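Local coordinates for Lmo0651 protein (Listeria monocytogenes serovar 1/2a, PDB 6EP3) that probably acts as a GntR-family DNA-binding transcription factor that controls expression of the Agr system and mediates virulence, at residues C139-S142 against Y148-R151; V81-T86 against K154-Q159. One frame throughout, in Å; residues are numbered along the deposited sequence.

Contact 1: residues C139-S142 against Y148-R151; sequences CLIS and YQVR
The turn between two consecutive helices of the FCD domain, 126-142 and 147-163, is closed by Ile141 and Ser142 packing against Gln149 and Val150. One helix is in its last turn here and the other in its first, and at Ser142 and Val150 their CA atoms stand 6.2 Å apart. The small serine suits this spot, because the CG2 branch of Val150 can settle directly against its CA and CB, 3.9 Å from Ser142 CA and 4.1 Å from Ser142 CB. The serine hydroxyl takes no part in that touch. With chi1 at 86° it lies between backbone N and carbonyl carbon, turned back to its own helix, where OG donates to Cys139 O at 2.8 Å; OG stands 18° out of the carbonyl plane. The bond gives a partner to a carbonyl near the helix end.

Ile141 points toward the partner helix and reaches it through its short branch. Its CG2 lies 4.2 Å from Gln149 CB and 4.5 Å from Val150 CG2, while the isoleucine also packs on Phe90 and Val91 of helix 77-101. Gln149 meets Ile141 chiefly with its CB. Beyond CG the chain runs extended (chi2 179°), and its NE2 is hydrogen-bonded to Thr86 OG1 of the second subunit. Such a residue serves two surroundings, methylene against isoleucine and amide at the dimer interface. Since no hydrogen bond joins the two segments, the two helix ends meet here by van der Waals contact of aliphatic groups, while Ser142 OG is bonded within its own helix and Gln149 NE2 to the other subunit.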
loop_
_atom_site.group_PDB
_atom_site.type_symbol
_atom_site.label_atom_id
_atom_site.label_comp_id
_atom_site.label_asym_id
_atom_site.label_seq_id
_atom_site.Cartn_x
_atom_site.Cartn_y
_atom_site.Cartn_z
ATOM N N CYS B 139 -13.116 -8.645 -3.117
ATOM C CA CYS B 139 -13.296 -9.766 -4.032
ATOM C C CYS B 139 -13.149 -9.309 -5.480
ATOM O O CYS B 139 -12.474 -9.957 -6.302
ATOM C CB CYS B 139 -14.666 -10.404 -3.781
ATOM S SG CYS B 139 -14.924 -11.941 -4.629
ATOM N N LEU B 140 -13.786 -8.182 -5.810
ATOM C CA LEU B 140 -13.584 -7.586 -7.128
ATOM C C LEU B 140 -12.101 -7.383 -7.421
ATOM O O LEU B 140 -11.618 -7.714 -8.510
ATOM C CB LEU B 140 -14.313 -6.246 -7.215
ATOM C CG LEU B 140 -15.824 -6.302 -7.405
ATOM C CD1 LEU B 140 -16.369 -4.893 -7.544
ATOM C CD2 LEU B 140 -16.164 -7.136 -8.624
ATOM N N ILE B 141 -11.359 -6.867 -6.441
ATOM C CA ILE B 141 -9.940 -6.584 -6.658
ATOM C C ILE B 141 -9.138 -7.875 -6.757
ATOM O O ILE B 141 -8.200 -7.982 -7.557
ATOM C CB ILE B 141 -9.404 -5.666 -5.549
ATOM C CG1 ILE B 141 -10.123 -4.323 -5.609
ATOM C CG2 ILE B 141 -7.897 -5.479 -5.686
ATOM C CD1 ILE B 141 -9.603 -3.314 -4.642
ATOM N N SER B 142 -9.494 -8.876 -5.952
ATOM C CA SER B 142 -8.821 -10.163 -6.001
ATOM C C SER B 142 -9.006 -10.835 -7.345
ATOM O O SER B 142 -8.216 -11.713 -7.705
ATOM C CB SER B 142 -9.354 -11.081 -4.901
ATOM O OG SER B 142 -10.516 -11.765 -5.345
ATOM N N TYR B 148 -0.751 -8.370 -3.393
ATOM C CA TYR B 148 -0.227 -7.075 -2.966
ATOM C C TYR B 148 -1.320 -6.017 -3.011
ATOM O O TYR B 148 -1.484 -5.230 -2.069
ATOM C CB TYR B 148 0.959 -6.660 -3.841
ATOM C CG TYR B 148 2.120 -7.624 -3.792
ATOM C CD1 TYR B 148 2.394 -8.468 -4.860
ATOM C CD2 TYR B 148 2.951 -7.678 -2.681
ATOM C CE1 TYR B 148 3.459 -9.350 -4.817
ATOM C CE2 TYR B 148 4.015 -8.557 -2.627
ATOM C CZ TYR B 148 4.262 -9.390 -3.698
ATOM O OH TYR B 148 5.319 -10.264 -3.647
ATOM N N GLN B 149 -2.090 -5.996 -4.101
ATOM C CA GLN B 149 -3.174 -5.031 -4.221
ATOM C C GLN B 149 -4.254 -5.295 -3.187
ATOM O O GLN B 149 -4.826 -4.350 -2.623
ATOM C CB GLN B 149 -3.758 -5.067 -5.632
ATOM C CG GLN B 149 -2.743 -4.771 -6.730
ATOM C CD GLN B 149 -3.358 -4.828 -8.115
ATOM O OE1 GLN B 149 -4.476 -5.319 -8.288
ATOM N NE2 GLN B 149 -2.638 -4.313 -9.109
ATOM N N VAL B 150 -4.546 -6.572 -2.922
ATOM C CA VAL B 150 -5.537 -6.883 -1.891
ATOM C C VAL B 150 -5.094 -6.340 -0.533
ATOM O O VAL B 150 -5.884 -5.719 0.189
ATOM C CB VAL B 150 -5.808 -8.398 -1.838
ATOM C CG1 VAL B 150 -6.694 -8.740 -0.640
ATOM C CG2 VAL B 150 -6.450 -8.867 -3.135
ATOM N N ARG B 151 -3.824 -6.541 -0.172
ATOM C CA ARG B 151 -3.332 -6.064 1.120
ATOM C C ARG B 151 -3.337 -4.540 1.190
ATOM O O ARG B 151 -3.657 -3.955 2.235
ATOM C CB ARG B 151 -1.922 -6.589 1.384
ATOM C CG ARG B 151 -1.808 -8.098 1.529
ATOM C CD ARG B 151 -0.370 -8.497 1.846
ATOM N NE ARG B 151 0.358 -8.963 0.668
ATOM C CZ ARG B 151 0.335 -10.207 0.207
ATOM N NH1 ARG B 151 -0.384 -11.132 0.824
ATOM N NH2 ARG B 151 1.035 -10.526 -0.874
#

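Contact 2: residues V81-T86 against K154-Q159; sequences VQLMET and KQIFFQ
Ile156 carries the contact from segment 154-159 and puts its two branches on different neighbours, CG2 on Leu83 and CD1 on Thr86. Its chi1 of -72° sets CG1 beside the backbone N and leaves CG2 anti to it, 4.0 Å from Leu83 CB. The longer branch, fully extended at chi2 180°, brings CD1 within 3.6 Å of Thr86 CG2 and 4.0 Å of Thr86 CB. A beta-branched residue with a long arm suits this position, since it can set two separate methyls against residues one turn apart. The backbones are close, 6.7 Å between Leu83 CA and Ile156 CA.

This is helix-to-helix packing in the all-helical FCD domain: helix 77-101, the first after the two-stranded sheet, meets helix 147-163 through buried apolar groups. Threonine fits the same place in a different way, its methyl facing Ile156 while OG1 has its main partner in Gln149 of the second subunit and makes a weak bond to Gln82 O at 3.3 Å. Leu83, besides meeting Ile156, packs on Tyr148 of that subunit.

Next along the segment, Phe157 leaves its helix away from segment 81-86, and its ring stacks with His134 of helix 126-142. One turn on from Ile156, Gln159 comes no nearer than 5.0 Å with its side chain, and its NE2 is weakly hydrogen-bonded to Gln57 O.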
loop_
_atom_site.group_PDB
_atom_site.type_symbol
_atom_site.label_atom_id
_atom_site.label_comp_id
_atom_site.label_asym_id
_atom_site.label_seq_id
_atom_site.Cartn_x
_atom_site.Cartn_y
_atom_site.Cartn_z
ATOM N N VAL B 81 -12.156 10.729 -0.415
ATOM C CA VAL B 81 -12.304 10.604 -1.859
ATOM C C VAL B 81 -10.991 10.183 -2.508
ATOM O O VAL B 81 -10.997 9.442 -3.493
ATOM C CB VAL B 81 -12.855 11.924 -2.438
ATOM C CG1 VAL B 81 -12.853 11.907 -3.959
ATOM C CG2 VAL B 81 -14.267 12.158 -1.930
ATOM N N GLN B 82 -9.850 10.639 -1.981
ATOM C CA GLN B 82 -8.559 10.199 -2.517
ATOM C C GLN B 82 -8.368 8.698 -2.318
ATOM O O GLN B 82 -7.936 7.976 -3.235
ATOM C CB GLN B 82 -7.422 10.981 -1.858
ATOM C CG GLN B 82 -7.329 12.433 -2.315
ATOM C CD GLN B 82 -6.245 13.214 -1.598
ATOM O OE1 GLN B 82 -5.845 12.871 -0.489
ATOM N NE2 GLN B 82 -5.773 14.277 -2.230
ATOM N N LEU B 83 -8.668 8.215 -1.111
ATOM C CA LEU B 83 -8.637 6.781 -0.843
ATOM C C LEU B 83 -9.574 6.030 -1.784
ATOM O O LEU B 83 -9.223 4.963 -2.306
ATOM C CB LEU B 83 -9.006 6.512 0.616
ATOM C CG LEU B 83 -8.070 7.196 1.614
ATOM C CD1 LEU B 83 -8.511 6.963 3.056
ATOM C CD2 LEU B 83 -6.630 6.732 1.408
ATOM N N MET B 84 -10.763 6.589 -2.029
ATOM C CA MET B 84 -11.714 5.915 -2.906
ATOM C C MET B 84 -11.239 5.908 -4.355
ATOM O O MET B 84 -11.490 4.941 -5.082
ATOM C CB MET B 84 -13.084 6.577 -2.792
ATOM C CG MET B 84 -14.036 5.824 -1.884
ATOM S SD MET B 84 -15.758 6.257 -2.165
ATOM C CE MET B 84 -15.676 8.037 -2.061
ATOM N N GLU B 85 -10.536 6.954 -4.784
ATOM C CA GLU B 85 -9.954 6.946 -6.122
ATOM C C GLU B 85 -8.909 5.848 -6.249
ATOM O O GLU B 85 -8.843 5.151 -7.273
ATOM C CB GLU B 85 -9.350 8.312 -6.445
ATOM C CG GLU B 85 -10.372 9.431 -6.548
ATOM C CD GLU B 85 -9.733 10.797 -6.705
ATOM O OE1 GLU B 85 -10.455 11.751 -7.064
ATOM O OE2 GLU B 85 -8.511 10.921 -6.468
ATOM N N THR B 86 -8.081 5.673 -5.215
ATOM C CA THR B 86 -7.137 4.558 -5.231
ATOM C C THR B 86 -7.871 3.226 -5.348
ATOM O O THR B 86 -7.531 2.375 -6.190
ATOM C CB THR B 86 -6.261 4.594 -3.978
ATOM O OG1 THR B 86 -5.502 5.813 -3.960
ATOM C CG2 THR B 86 -5.318 3.398 -3.946
ATOM N N LYS B 154 -6.818 -3.490 1.754
ATOM C CA LYS B 154 -7.197 -3.808 3.129
ATOM C C LYS B 154 -6.694 -2.742 4.092
ATOM O O LYS B 154 -7.410 -2.334 5.016
ATOM C CB LYS B 154 -6.657 -5.180 3.527
ATOM C CG LYS B 154 -7.504 -6.359 3.064
ATOM C CD LYS B 154 -6.906 -7.676 3.545
ATOM C CE LYS B 154 -7.807 -8.857 3.212
ATOM N NZ LYS B 154 -7.208 -10.161 3.624
ATOM N N GLN B 155 -5.457 -2.281 3.889
ATOM C CA GLN B 155 -4.921 -1.212 4.728
ATOM C C GLN B 155 -5.735 0.068 4.561
ATOM O O GLN B 155 -6.021 0.778 5.539
ATOM C CB GLN B 155 -3.454 -0.959 4.375
ATOM C CG GLN B 155 -2.479 -1.733 5.238
ATOM C CD GLN B 155 -2.522 -1.323 6.692
ATOM O OE1 GLN B 155 -2.377 -2.159 7.584
ATOM N NE2 GLN B 155 -2.723 -0.034 6.943
ATOM N N ILE B 156 -6.117 0.374 3.320
ATOM C CA ILE B 156 -6.969 1.536 3.063
ATOM C C ILE B 156 -8.299 1.406 3.798
ATOM O O ILE B 156 -8.798 2.372 4.392
ATOM C CB ILE B 156 -7.194 1.714 1.553
ATOM C CG1 ILE B 156 -5.921 2.210 0.869
ATOM C CG2 ILE B 156 -8.360 2.661 1.302
ATOM C CD1 ILE B 156 -6.100 2.392 -0.616
ATOM N N PHE B 157 -8.911 0.220 3.740
ATOM C CA PHE B 157 -10.188 0.002 4.409
ATOM C C PHE B 157 -10.041 0.157 5.914
ATOM O O PHE B 157 -10.919 0.717 6.581
ATOM C CB PHE B 157 -10.726 -1.394 4.077
ATOM C CG PHE B 157 -11.347 -1.505 2.715
ATOM C CD1 PHE B 157 -12.022 -0.437 2.157
ATOM C CD2 PHE B 157 -11.273 -2.691 2.001
ATOM C CE1 PHE B 157 -12.605 -0.535 0.904
ATOM C CE2 PHE B 157 -11.855 -2.800 0.749
ATOM C CZ PHE B 157 -12.522 -1.720 0.201
ATOM N N PHE B 158 -8.934 -0.340 6.463
ATOM C CA PHE B 158 -8.661 -0.161 7.884
ATOM C C PHE B 158 -8.624 1.316 8.240
ATOM O O PHE B 158 -9.258 1.758 9.212
ATOM C CB PHE B 158 -7.337 -0.834 8.249
ATOM C CG PHE B 158 -6.945 -0.655 9.685
ATOM C CD1 PHE B 158 -6.146 0.405 10.076
ATOM C CD2 PHE B 158 -7.378 -1.555 10.647
ATOM C CE1 PHE B 158 -5.789 0.568 11.400
ATOM C CE2 PHE B 158 -7.022 -1.398 11.973
ATOM C CZ PHE B 158 -6.229 -0.336 12.349
ATOM N N GLN B 159 -7.874 2.092 7.461
ATOM C CA GLN B 159 -7.752 3.516 7.743
ATOM C C GLN B 159 -9.102 4.217 7.638
ATOM O O GLN B 159 -9.437 5.064 8.473
ATOM C CB GLN B 159 -6.729 4.150 6.798
ATOM C CG GLN B 159 -5.287 3.736 7.080
ATOM C CD GLN B 159 -4.384 4.917 7.392
ATOM O OE1 GLN B 159 -4.856 5.993 7.755
ATOM N NE2 GLN B 159 -3.078 4.718 7.251
#

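Overall arrangement
Both contacts use helix 147-163, contact 1 near its start and contact 2 further along, their centres 12 Å apart. Apart from following each other along that helix, they do not touch. Contact 1 joins sequence neighbours across a short turn, whereas contact 2 brings together parts more than sixty residues apart and lies deeper, its centre 6 Å from the centre of the chain against 12 Å. Both border the second subunit and are joined across it. A bound 1,2-ethanediol, probably from the crystallisation liquor, lies about 5 Å from the Val150 side chain, and one, not necessarily the same, about 6 Å from that of Thr86.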